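Local atomic coordinates of putative MCP-type signal transduction protein (Campylobacter jejuni subsp. jejuni serotype O:2, PDB entry 4WY9), a protein that probably senses chemical cues in the periplasm as the tandem-PAS sensing domain of chemoreceptor Tlp1, which steers chemotaxis, with ligand recognition suggested to be indirect. Residues K10-E13 with D14-S18; S190-A193 with T194-L197; A219-N223 with K224-L228; G239-E242 with T243-A246; P286-S289 with V290-L294. One frame throughout, in Å; residues are numbered along the deposited sequence.

Interaction 1 (K10-E13 with D14-S18); sequences KNTE and DILAS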
loop_
_atom_site.group_PDB
_atom_site.type_symbol
_atom_site.label_atom_id
_atom_site.label_comp_id
_atom_site.label_asym_id
_atom_site.label_seq_id
_atom_site.Cartn_x
_atom_site.Cartn_y
_atom_site.Cartn_z
ATOM N N LYS A 10 24.638 11.500 20.051
ATOM C CA LYS A 10 23.373 11.407 20.784
ATOM C C LYS A 10 22.298 12.233 20.095
ATOM O O LYS A 10 21.153 11.800 19.927
ATOM C CB LYS A 10 23.541 11.888 22.223
ATOM C CG LYS A 10 22.240 12.015 22.983
ATOM C CD LYS A 10 22.416 12.786 24.282
ATOM C CE LYS A 10 21.113 12.844 25.038
ATOM N NZ LYS A 10 21.272 13.620 26.323
ATOM N N ASN A 11 22.653 13.451 19.704
ATOM C CA ASN A 11 21.673 14.311 19.073
ATOM C C ASN A 11 21.216 13.747 17.722
ATOM O O ASN A 11 20.022 13.799 17.390
ATOM C CB ASN A 11 22.228 15.717 18.930
ATOM C CG ASN A 11 21.160 16.737 18.662
ATOM O OD1 ASN A 11 20.042 16.679 19.276
ATOM N ND2 ASN A 11 21.437 17.654 17.760
ATOM N N THR A 12 22.144 13.159 16.979
ATOM C CA THR A 12 21.829 12.592 15.681
ATOM C C THR A 12 20.869 11.425 15.856
ATOM O O THR A 12 19.901 11.264 15.105
ATOM C CB THR A 12 23.064 12.136 14.898
ATOM O OG1 THR A 12 23.947 13.238 14.690
ATOM C CG2 THR A 12 22.700 11.551 13.550
ATOM N N GLU A 13 21.149 10.570 16.826
ATOM C CA GLU A 13 20.262 9.449 17.126
ATOM C C GLU A 13 18.850 9.960 17.448
ATOM O O GLU A 13 17.860 9.417 16.956
ATOM C CB GLU A 13 20.829 8.621 18.259
ATOM C CG GLU A 13 22.131 7.899 17.894
ATOM C CD GLU A 13 22.892 7.315 19.097
ATOM O OE1 GLU A 13 22.633 7.738 20.245
ATOM O OE2 GLU A 13 23.792 6.456 18.895
ATOM N N ASP A 14 18.764 11.005 18.263
ATOM C CA ASP A 14 17.462 11.516 18.655
ATOM C C ASP A 14 16.759 12.145 17.466
ATOM O O ASP A 14 15.538 12.024 17.307
ATOM C CB ASP A 14 17.592 12.539 19.788
ATOM C CG ASP A 14 18.002 11.924 21.104
ATOM O OD1 ASP A 14 17.860 10.715 21.290
ATOM O OD2 ASP A 14 18.460 12.695 21.987
ATOM N N ILE A 15 17.499 12.848 16.645
ATOM C CA ILE A 15 16.941 13.473 15.441
ATOM C C ILE A 15 16.402 12.401 14.507
ATOM O O ILE A 15 15.270 12.520 13.988
ATOM C CB ILE A 15 17.982 14.355 14.733
ATOM C CG1 ILE A 15 18.264 15.597 15.560
ATOM C CG2 ILE A 15 17.551 14.742 13.329
ATOM C CD1 ILE A 15 19.554 16.324 15.202
ATOM N N LEU A 16 17.175 11.359 14.272
ATOM C CA LEU A 16 16.734 10.294 13.367
ATOM C C LEU A 16 15.474 9.598 13.902
ATOM O O LEU A 16 14.542 9.286 13.132
ATOM C CB LEU A 16 17.839 9.295 13.118
ATOM C CG LEU A 16 18.995 9.780 12.271
ATOM C CD1 LEU A 16 20.101 8.724 12.265
ATOM C CD2 LEU A 16 18.546 10.061 10.840
ATOM N N ALA A 17 15.408 9.364 15.209
ATOM C CA ALA A 17 14.203 8.770 15.795
ATOM C C ALA A 17 12.989 9.666 15.552
ATOM O O ALA A 17 11.897 9.195 15.217
ATOM C CB ALA A 17 14.407 8.517 17.263
ATOM N N SER A 18 13.188 10.977 15.695
ATOM C CA SER A 18 12.090 11.935 15.508
ATOM C C SER A 18 11.617 11.943 14.043
ATOM O O SER A 18 10.417 11.907 13.765
ATOM C CB SER A 18 12.521 13.340 15.935
ATOM O OG SER A 18 11.488 14.297 15.767
HETATM O O HOH W 1 19.343 15.131 21.689
#

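Interaction 2 (S190-A193 with T194-L197); sequences SDIA and TYLL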
loop_
_atom_site.group_PDB
_atom_site.type_symbol
_atom_site.label_atom_id
_atom_site.label_comp_id
_atom_site.label_asym_id
_atom_site.label_seq_id
_atom_site.Cartn_x
_atom_site.Cartn_y
_atom_site.Cartn_z
ATOM N N SER A 190 4.389 6.451 -5.385
ATOM C CA SER A 190 4.853 7.772 -5.804
ATOM C C SER A 190 4.251 8.852 -4.928
ATOM O O SER A 190 4.870 9.898 -4.692
ATOM C CB SER A 190 4.501 8.068 -7.292
ATOM O OG SER A 190 5.238 7.216 -8.191
ATOM N N ASP A 191 3.022 8.653 -4.477
ATOM C CA ASP A 191 2.352 9.653 -3.659
ATOM C C ASP A 191 2.866 9.719 -2.231
ATOM O O ASP A 191 2.742 10.749 -1.571
ATOM C CB ASP A 191 0.856 9.380 -3.684
ATOM C CG ASP A 191 0.269 9.623 -5.043
ATOM O OD1 ASP A 191 0.712 10.552 -5.784
ATOM O OD2 ASP A 191 -0.634 8.874 -5.381
ATOM N N ILE A 192 3.462 8.634 -1.761
ATOM C CA ILE A 192 4.125 8.628 -0.472
ATOM C C ILE A 192 5.529 9.199 -0.640
ATOM O O ILE A 192 6.016 9.962 0.212
ATOM C CB ILE A 192 4.198 7.207 0.126
ATOM C CG1 ILE A 192 2.803 6.578 0.188
ATOM C CG2 ILE A 192 4.872 7.212 1.503
ATOM C CD1 ILE A 192 1.855 7.376 1.018
ATOM N N ALA A 193 6.185 8.853 -1.733
ATOM C CA ALA A 193 7.518 9.358 -2.033
ATOM C C ALA A 193 7.544 10.890 -2.115
ATOM O O ALA A 193 8.560 11.515 -1.824
ATOM C CB ALA A 193 8.048 8.749 -3.309
ATOM N N THR A 194 6.431 11.497 -2.511
ATOM C CA THR A 194 6.313 12.945 -2.559
ATOM C C THR A 194 6.756 13.581 -1.252
ATOM O O THR A 194 7.421 14.634 -1.273
ATOM C CB THR A 194 4.869 13.390 -2.896
ATOM O OG1 THR A 194 4.604 13.044 -4.253
ATOM C CG2 THR A 194 4.673 14.880 -2.753
ATOM N N TYR A 195 6.406 13.000 -0.114
ATOM C CA TYR A 195 6.892 13.548 1.151
ATOM C C TYR A 195 8.113 12.799 1.678
ATOM O O TYR A 195 9.034 13.416 2.225
ATOM C CB TYR A 195 5.789 13.629 2.217
ATOM C CG TYR A 195 5.157 12.338 2.691
ATOM C CD1 TYR A 195 5.741 11.572 3.686
ATOM C CD2 TYR A 195 3.928 11.913 2.181
ATOM C CE1 TYR A 195 5.161 10.416 4.148
ATOM C CE2 TYR A 195 3.342 10.748 2.627
ATOM C CZ TYR A 195 3.925 10.017 3.632
ATOM O OH TYR A 195 3.317 8.853 4.047
ATOM N N LEU A 196 8.177 11.482 1.511
ATOM C CA LEU A 196 9.259 10.723 2.107
ATOM C C LEU A 196 10.604 11.059 1.468
ATOM O O LEU A 196 11.630 11.004 2.147
ATOM C CB LEU A 196 8.987 9.218 2.061
ATOM C CG LEU A 196 9.988 8.348 2.792
ATOM C CD1 LEU A 196 10.045 8.693 4.243
ATOM C CD2 LEU A 196 9.704 6.888 2.563
ATOM N N LEU A 197 10.603 11.410 0.173
ATOM C CA LEU A 197 11.816 11.770 -0.542
ATOM C C LEU A 197 11.873 13.245 -0.936
ATOM O O LEU A 197 12.647 13.633 -1.811
ATOM C CB LEU A 197 12.004 10.911 -1.793
ATOM C CG LEU A 197 12.155 9.428 -1.537
ATOM C CD1 LEU A 197 12.272 8.677 -2.852
ATOM C CD2 LEU A 197 13.347 9.139 -0.646
HETATM O O HOH W 2 1.970 12.985 -4.819
#

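Interaction 3 (A219-N223 with K224-L228); sequences AIHPN and KNLVL. With ACT (acetate ion), chain B.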
loop_
_atom_site.group_PDB
_atom_site.type_symbol
_atom_site.label_atom_id
_atom_site.label_comp_id
_atom_site.label_asym_id
_atom_site.label_seq_id
_atom_site.Cartn_x
_atom_site.Cartn_y
_atom_site.Cartn_z
ATOM N N ALA A 219 9.183 -0.481 -0.453
ATOM C CA ALA A 219 8.178 0.289 -1.173
ATOM C C ALA A 219 8.777 1.556 -1.754
ATOM O O ALA A 219 8.409 1.993 -2.852
ATOM C CB ALA A 219 7.067 0.646 -0.222
ATOM N N ILE A 220 9.694 2.168 -1.011
ATOM C CA ILE A 220 10.338 3.405 -1.376
ATOM C C ILE A 220 11.797 3.348 -0.960
ATOM O O ILE A 220 12.090 2.999 0.191
ATOM C CB ILE A 220 9.688 4.641 -0.740
ATOM C CG1 ILE A 220 8.218 4.781 -1.172
ATOM C CG2 ILE A 220 10.429 5.920 -1.086
ATOM C CD1 ILE A 220 7.433 5.737 -0.356
ATOM N N HIS A 221 12.698 3.694 -1.883
ATOM C CA HIS A 221 14.120 3.848 -1.623
ATOM C C HIS A 221 14.595 4.942 -2.559
ATOM O O HIS A 221 14.158 5.004 -3.702
ATOM C CB HIS A 221 14.860 2.537 -1.831
ATOM C CG HIS A 221 16.292 2.528 -1.394
ATOM N ND1 HIS A 221 17.287 3.220 -2.055
ATOM C CD2 HIS A 221 16.898 1.953 -0.338
ATOM C CE1 HIS A 221 18.425 3.071 -1.418
ATOM N NE2 HIS A 221 18.212 2.271 -0.379
ATOM N N PRO A 222 15.551 5.776 -2.129
ATOM C CA PRO A 222 16.105 6.784 -3.043
ATOM C C PRO A 222 16.610 6.196 -4.350
ATOM O O PRO A 222 16.526 6.835 -5.394
ATOM C CB PRO A 222 17.234 7.403 -2.210
ATOM C CG PRO A 222 16.827 7.218 -0.814
ATOM C CD PRO A 222 16.082 5.937 -0.755
ATOM N N ASN A 223 17.189 5.018 -4.274
ATOM C CA ASN A 223 17.627 4.300 -5.468
ATOM C C ASN A 223 16.433 3.541 -6.012
ATOM O O ASN A 223 16.035 2.503 -5.491
ATOM C CB ASN A 223 18.788 3.368 -5.108
ATOM C CG ASN A 223 19.379 2.683 -6.340
ATOM O OD1 ASN A 223 18.754 2.647 -7.390
ATOM N ND2 ASN A 223 20.562 2.170 -6.204
ATOM N N LYS A 224 15.861 4.048 -7.108
ATOM C CA LYS A 224 14.643 3.470 -7.644
ATOM C C LYS A 224 14.844 2.023 -8.024
ATOM O O LYS A 224 13.879 1.249 -8.018
ATOM C CB LYS A 224 14.213 4.272 -8.888
ATOM C CG LYS A 224 12.830 4.868 -8.838
ATOM C CD LYS A 224 11.776 3.808 -8.607
ATOM C CE LYS A 224 10.354 4.375 -8.790
ATOM N NZ LYS A 224 10.130 4.933 -10.145
ATOM N N ASN A 225 16.068 1.629 -8.369
ATOM C CA ASN A 225 16.375 0.251 -8.698
ATOM C C ASN A 225 16.199 -0.736 -7.573
ATOM O O ASN A 225 16.124 -1.946 -7.807
ATOM C CB ASN A 225 17.821 0.136 -9.221
ATOM C CG ASN A 225 18.012 0.688 -10.642
ATOM O OD1 ASN A 225 17.115 1.274 -11.287
ATOM N ND2 ASN A 225 19.197 0.457 -11.159
ATOM N N LEU A 226 16.134 -0.250 -6.334
ATOM C CA LEU A 226 15.995 -1.115 -5.193
ATOM C C LEU A 226 14.525 -1.322 -4.792
ATOM O O LEU A 226 14.202 -2.186 -3.981
ATOM C CB LEU A 226 16.784 -0.563 -4.020
ATOM C CG LEU A 226 18.309 -0.632 -4.177
ATOM C CD1 LEU A 226 19.027 -0.167 -2.920
ATOM C CD2 LEU A 226 18.787 -1.962 -4.646
ATOM N N VAL A 227 13.642 -0.507 -5.334
ATOM C CA VAL A 227 12.229 -0.637 -4.991
ATOM C C VAL A 227 11.728 -2.023 -5.402
ATOM O O VAL A 227 12.089 -2.537 -6.457
ATOM C CB VAL A 227 11.391 0.491 -5.606
ATOM C CG1 VAL A 227 9.885 0.267 -5.427
ATOM C CG2 VAL A 227 11.809 1.832 -4.997
ATOM N N LEU A 228 10.932 -2.619 -4.508
ATOM C CA LEU A 228 10.376 -3.980 -4.581
ATOM C C LEU A 228 11.329 -5.077 -4.168
ATOM O O LEU A 228 10.917 -6.214 -3.951
ATOM C CB LEU A 228 9.770 -4.282 -5.964
ATOM C CG LEU A 228 8.784 -3.289 -6.563
ATOM C CD1 LEU A 228 8.191 -3.858 -7.840
ATOM C CD2 LEU A 228 7.685 -2.925 -5.551
HETATM C C ACT B . 20.047 0.906 2.438
HETATM O O ACT B . 20.212 1.134 1.204
HETATM O OXT ACT B . 20.956 0.274 3.046
HETATM C CH3 ACT B . 18.800 1.324 3.134
HETATM O O HOH W 3 16.969 6.138 -8.554
#

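Interaction 4 (G239-E242 with T243-A246); sequences GAQE and TYKA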
loop_
_atom_site.group_PDB
_atom_site.type_symbol
_atom_site.label_atom_id
_atom_site.label_comp_id
_atom_site.label_asym_id
_atom_site.label_seq_id
_atom_site.Cartn_x
_atom_site.Cartn_y
_atom_site.Cartn_z
ATOM N N GLY A 239 27.048 -5.818 9.414
ATOM C CA GLY A 239 26.801 -4.530 10.040
ATOM C C GLY A 239 25.410 -3.960 9.790
ATOM O O GLY A 239 25.090 -2.870 10.260
ATOM N N ALA A 240 24.564 -4.704 9.063
ATOM C CA ALA A 240 23.193 -4.294 8.788
ATOM C C ALA A 240 22.201 -5.142 9.587
ATOM O O ALA A 240 21.004 -4.808 9.678
ATOM C CB ALA A 240 22.910 -4.395 7.335
ATOM N N GLN A 241 22.663 -6.255 10.126
ATOM C CA GLN A 241 21.761 -7.258 10.637
ATOM C C GLN A 241 20.994 -6.849 11.888
ATOM O O GLN A 241 19.852 -7.273 12.085
ATOM C CB GLN A 241 22.532 -8.553 10.902
ATOM C CG GLN A 241 23.147 -9.155 9.659
ATOM C CD GLN A 241 22.147 -9.477 8.584
ATOM O OE1 GLN A 241 21.042 -9.936 8.871
ATOM N NE2 GLN A 241 22.515 -9.234 7.354
ATOM N N GLU A 242 21.597 -6.037 12.750
ATOM C CA GLU A 242 20.899 -5.589 13.947
ATOM C C GLU A 242 19.648 -4.791 13.562
ATOM O O GLU A 242 18.580 -4.926 14.190
ATOM C CB GLU A 242 21.794 -4.733 14.827
ATOM C CG GLU A 242 21.160 -4.412 16.151
ATOM C CD GLU A 242 22.064 -3.605 17.069
ATOM O OE1 GLU A 242 23.147 -3.171 16.592
ATOM O OE2 GLU A 242 21.667 -3.386 18.236
ATOM N N THR A 243 19.790 -3.945 12.567
ATOM C CA THR A 243 18.671 -3.134 12.075
ATOM C C THR A 243 17.594 -4.038 11.502
ATOM O O THR A 243 16.389 -3.816 11.738
ATOM C CB THR A 243 19.163 -2.105 11.057
ATOM O OG1 THR A 243 20.106 -1.233 11.699
ATOM C CG2 THR A 243 18.045 -1.314 10.479
ATOM N N TYR A 244 17.997 -5.051 10.728
ATOM C CA TYR A 244 17.019 -5.956 10.136
ATOM C C TYR A 244 16.227 -6.721 11.187
ATOM O O TYR A 244 15.044 -7.030 10.990
ATOM C CB TYR A 244 17.697 -6.958 9.193
ATOM C CG TYR A 244 18.422 -6.353 8.047
ATOM C CD1 TYR A 244 18.143 -5.058 7.622
ATOM C CD2 TYR A 244 19.413 -7.056 7.371
ATOM C CE1 TYR A 244 18.796 -4.501 6.569
ATOM C CE2 TYR A 244 20.073 -6.511 6.321
ATOM C CZ TYR A 244 19.783 -5.223 5.927
ATOM O OH TYR A 244 20.452 -4.654 4.888
ATOM N N LYS A 245 16.883 -7.066 12.290
ATOM C CA LYS A 245 16.191 -7.758 13.365
ATOM C C LYS A 245 15.071 -6.879 13.942
ATOM O O LYS A 245 13.972 -7.365 14.197
ATOM C CB LYS A 245 17.163 -8.171 14.482
ATOM C CG LYS A 245 17.695 -9.563 14.353
ATOM C CD LYS A 245 17.793 -10.263 15.689
ATOM C CE LYS A 245 18.778 -9.568 16.610
ATOM N NZ LYS A 245 19.099 -10.423 17.798
ATOM N N ALA A 246 15.353 -5.596 14.128
ATOM C CA ALA A 246 14.338 -4.671 14.620
ATOM C C ALA A 246 13.149 -4.578 13.687
ATOM O O ALA A 246 11.994 -4.567 14.112
ATOM C CB ALA A 246 14.942 -3.269 14.844
HETATM O O HOH W 4 22.526 -2.641 11.932
#

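Interaction 5 (P286-S289 with V290-L294); sequences PKYS and VFKPL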
loop_
_atom_site.group_PDB
_atom_site.type_symbol
_atom_site.label_atom_id
_atom_site.label_comp_id
_atom_site.label_asym_id
_atom_site.label_seq_id
_atom_site.Cartn_x
_atom_site.Cartn_y
_atom_site.Cartn_z
ATOM N N PRO A 286 24.790 8.964 7.226
ATOM C CA PRO A 286 26.207 8.518 7.230
ATOM C C PRO A 286 26.979 9.209 8.329
ATOM O O PRO A 286 26.864 10.430 8.496
ATOM C CB PRO A 286 26.715 8.909 5.839
ATOM C CG PRO A 286 25.476 8.891 5.005
ATOM C CD PRO A 286 24.390 9.434 5.894
ATOM N N LYS A 287 27.791 8.454 9.061
ATOM C CA LYS A 287 28.520 9.043 10.198
ATOM C C LYS A 287 29.439 10.140 9.741
ATOM O O LYS A 287 29.591 11.177 10.391
ATOM C CB LYS A 287 29.264 7.972 10.973
ATOM C CG LYS A 287 28.368 6.984 11.669
ATOM C CD LYS A 287 29.076 5.830 12.283
ATOM C CE LYS A 287 28.182 4.820 12.893
ATOM N NZ LYS A 287 28.795 3.584 13.269
ATOM N N TYR A 288 30.074 9.964 8.587
ATOM C CA TYR A 288 30.991 10.989 8.088
ATOM C C TYR A 288 30.219 12.295 7.798
ATOM O O TYR A 288 30.735 13.390 8.057
ATOM C CB TYR A 288 31.686 10.514 6.810
ATOM C CG TYR A 288 32.758 11.437 6.374
ATOM C CD1 TYR A 288 34.067 11.312 6.854
ATOM C CD2 TYR A 288 32.490 12.485 5.484
ATOM C CE1 TYR A 288 35.047 12.186 6.467
ATOM C CE2 TYR A 288 33.487 13.372 5.099
ATOM C CZ TYR A 288 34.758 13.214 5.571
ATOM O OH TYR A 288 35.781 14.083 5.201
ATOM N N SER A 289 28.957 12.180 7.326
ATOM C CA SER A 289 28.161 13.358 7.032
ATOM C C SER A 289 27.773 14.103 8.308
ATOM O O SER A 289 27.643 15.310 8.339
ATOM C CB SER A 289 26.908 12.953 6.265
ATOM O OG SER A 289 27.253 12.316 5.068
ATOM N N VAL A 290 27.564 13.346 9.365
ATOM C CA VAL A 290 27.106 13.847 10.660
ATOM C C VAL A 290 28.218 14.652 11.314
ATOM O O VAL A 290 27.964 15.693 11.946
ATOM C CB VAL A 290 26.678 12.617 11.538
ATOM C CG1 VAL A 290 26.714 12.853 12.957
ATOM C CG2 VAL A 290 25.327 12.125 11.023
ATOM N N PHE A 291 29.466 14.216 11.173
ATOM C CA PHE A 291 30.590 14.836 11.802
ATOM C C PHE A 291 31.325 15.841 10.950
ATOM O O PHE A 291 32.089 16.655 11.468
ATOM C CB PHE A 291 31.550 13.771 12.327
ATOM C CG PHE A 291 31.064 13.091 13.571
ATOM C CD1 PHE A 291 31.133 13.751 14.788
ATOM C CD2 PHE A 291 30.478 11.842 13.525
ATOM C CE1 PHE A 291 30.657 13.159 15.932
ATOM C CE2 PHE A 291 29.991 11.260 14.680
ATOM C CZ PHE A 291 30.096 11.911 15.871
ATOM N N LYS A 292 31.125 15.800 9.643
ATOM C CA LYS A 292 31.715 16.782 8.736
ATOM C C LYS A 292 30.704 17.108 7.690
ATOM O O LYS A 292 30.895 16.776 6.533
ATOM C CB LYS A 292 33.003 16.270 8.078
ATOM C CG LYS A 292 34.239 16.290 9.002
ATOM C CD LYS A 292 35.445 15.751 8.261
ATOM C CE LYS A 292 36.471 15.153 9.202
ATOM N NZ LYS A 292 36.669 16.031 10.385
ATOM N N PRO A 293 29.612 17.740 8.111
ATOM C CA PRO A 293 28.552 18.108 7.179
ATOM C C PRO A 293 29.036 19.167 6.179
ATOM O O PRO A 293 29.860 20.017 6.531
ATOM C CB PRO A 293 27.435 18.627 8.108
ATOM C CG PRO A 293 28.154 19.152 9.301
ATOM C CD PRO A 293 29.392 18.279 9.467
ATOM N N LEU A 294 28.550 19.109 4.941
ATOM C CA LEU A 294 28.949 20.111 3.957
ATOM C C LEU A 294 28.037 21.315 4.005
ATOM O O LEU A 294 26.828 21.185 4.213
ATOM C CB LEU A 294 28.969 19.514 2.549
ATOM C CG LEU A 294 30.277 18.735 2.340
ATOM C CD1 LEU A 294 30.093 17.531 1.427
ATOM C CD2 LEU A 294 31.387 19.645 1.826
#

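Interaction 1 (K10-E13 with D14-S18)
Thr12 and Leu16, one helical turn apart, lie side by side and point the same way, the methyl CG2 of Thr12 reaching CD1 of Leu16 at 4.0 Å. The other branch of Thr12, OG1, sits beside the backbone N (chi1 -59°) and bonds back to Ile8 O, so the hydroxyl is satisfied within the helix while CG2 is left to pack. On the next flank Ile15 lays its CG1-CD1 arm along the preceding turn: CG1 lies 3.1 Å from Asn11 O, and CD1 meets the amide of Asn11 at ND2, 3.4 Å, in the Asn11 conformer described, one of two. That same conformer lets a water bridge Asn11 OD1 and Asp14 OD2, the bond to OD2 measuring 2.6 Å; the bridge may therefore be partial. Asp14 crosses Lys10 at an angle, OD2 lying 4.0 Å from Lys10 CG, and NZ at the end of the extended chain stays 5.3 Å from that oxygen. Beneath the side chains runs a regular alpha-helical ladder from Asp14 N to Lys10 O through Ala17 N to Glu13 O. The stretch belongs to helix 8-51, the long N-terminal helix of the sensor. Thr12 and Leu16 face the five-stranded sheet, packing on Tyr266 and Ala285, and Ile15 leans on Tyr204. The chemistry is thus divided around the helix: aliphatic groups press on the sheet, whereas Lys10 and Asp14 meet without a salt bridge, their opposite charges probably giving only mild, solvent-screened attraction.

Interaction 2 (S190-A193 with T194-L197)
Ile192 O is gripped by two backbone donors at the heart of the short helix 190-196. Leu196 N approaches in the carbonyl plane at 2.9 Å and nearly straight (170°), while Tyr195 N comes from above that plane at 3.1 Å. The Tyr195 ring closes over the same oxygen. With chi1 at 63° its CG sits between the backbone N and carbonyl carbon, the crowded position, which folds the ring back until Ile192 O stands 3.4 Å above its plane, over the centre. Ile192, in the conformer described, runs alongside with CG2 3.6 Å from Tyr195 CZ, and Tyr195 OH bonds to Thr27 of helix 8-51. The packing is slacker where Ala193 CB faces Leu197 CD1, 4.2 Å away. The exposed side is polar: a water joins Asp191 OD1 to Thr194 OG1, 2.7 Å from the latter, and Asp191 OD2 is held by Asn77. Helix 190-196 follows strand 179-188 of the seven-stranded sheet and sets Ile192 and Leu196 against Ile220 of the five-stranded one, a position consistent with the junction of the two PAS modules. A carbonyl oxygen that takes two N-H donors under an aromatic face has its polarity met by amides, the ring acting as a cover.

Interaction 3 (A219-N223 with K224-L228)
His221 NE2 donates to the O atom of an acetate ion at 2.8 Å, close to straight at 169°; the ion, probably from the crystallisation liquor, is also held by Tyr257 and Ser260. The histidine leads into an Asx turn, in which Asn223 OD1 takes Asn225 N at 3.0 Å, while Asn223 O takes Leu226 N at 2.9 Å from above the carbonyl plane, at the start of the 3-10 segment 224-226. The turn follows a classic beta bulge: on edge strand 218-220, Ala219 and Ile220 both face Leu211 of the neighbouring strand. With CG of Asn223 anti to the backbone N (chi1 -175°), the amide swings forward over the turn. The backbone N of Asn223 donates to His221 ND1 at 2.9 Å, almost in the imidazole plane, which fixes the ring's rotation and leaves NE2 as the proton-bearing nitrogen. Leu226 CD1 covers one face of that ring in a CH-pi contact, 3.7 Å from the centroid; Pro222 CD lies against the opposite face. A water links Pro222 O to Lys224 N. Farther back along the chain, Val227 tucks its CG1 methyl against Ala219 O, 3.4 Å away.

Interaction 4 (G239-E242 with T243-A246)
Two torsions bring Tyr244 and Gln241 together: Tyr244 turns its ring by a chi2 of only -20°, and Gln241 folds at chi2 (-58°) so that its amide comes back beside that ring. The first sets the phenol flat over the preceding turn, with Ala240 O 3.4 Å above the ring plane and over its centre. Ala240 CB reaches the far end of the ring at CZ, 3.5 Å off. The second puts Gln241 OE1 at the ring edge, 3.6 Å from Tyr244 CD2, the amide standing almost perpendicular to the ring (83°). Polar ends are anchored beyond the pair: Tyr244 OH bonds to Asn235 O, and Gln241 NE2 makes weak bonds to Pro236 O and Asn237 O. Ala240 O also accepts Tyr244 N in the carbonyl plane at 3.2 Å, and Lys245 N binds Gln241 O at 3.0 Å, both bonds of the opening turn of helix 241-249. At that opening a water accepts from Thr243 N, 3.1 Å away, and lies close to Gly239 O. The helix precedes strand 253-258 and packs on it through Ala240 and Thr243, which touch Tyr257, while Tyr244 reaches across to Leu231. The ring therefore meets oxygen in two ways: its edge hydrogens, slightly positive, probably suit Gln241 OE1, whereas Ala240 O, over the face, accepts a hydrogen bond from Tyr244 N.

Interaction 5 (P286-S289 with V290-L294)
The Tyr288 ring carries Lys292 over one face, where CB stands 4.2 Å from CE2, and the lysine chain crosses the ring at an angle, bringing CD within 3.5 Å of Tyr288 OH. Phe291 instead receives Lys287 O at its edge, near the ring plane, with CD2 3.3 Å from that oxygen; Val290 CG1 lies over one face of the same ring. Tyr288 CG is anti to the backbone N (chi1 -172°), which swings the ring toward the C-terminal turn where Lys292 can lie on it. The backbone below is a short helix, 287-291, following the end of strand 277-286, with Pro286 at its N-cap. Val290 N donates to Pro286 O and Lys292 N to Tyr288 O, the latter at 2.9 Å. Just past the last turn Pro293 has no N-H to give, although its N lies 3.1 Å from Ser289 O. Ser289 OG is held by Asp205 O, and Lys287 NZ makes a salt bridge to Asp264 while its cation rests on Tyr266. Lys292 meets the tyrosine through methylene carbons rather than its ammonium, so the contact is one of van der Waals packing, partly against the hydroxyl oxygen; the aromatic edge of Phe291 probably adds weak electrostatic attraction to Lys287 O.

How the interactions relate
Two pairs of contacts meet directly. Interactions 1 and 5 bring the two ends of the chain together, Thr12 OG1 lying 3.3 Å from Val290 CG1. Interactions 2 and 3 meet where helix 190-196 packs on edge strand 218-220, with Ile192 CG2 3.5 Å from Ile220 CD1. Helix 8-51 runs through this scheme, carrying interaction 1 near its start and covering interaction 2 farther along, their centres about 22 Å apart. Interactions 3 and 4 do not touch, their nearest atoms being about 9 Å apart, but the acetate, probably from the crystallisation liquor, is bound by His221, with the Tyr244 side chain about 5 Å from it.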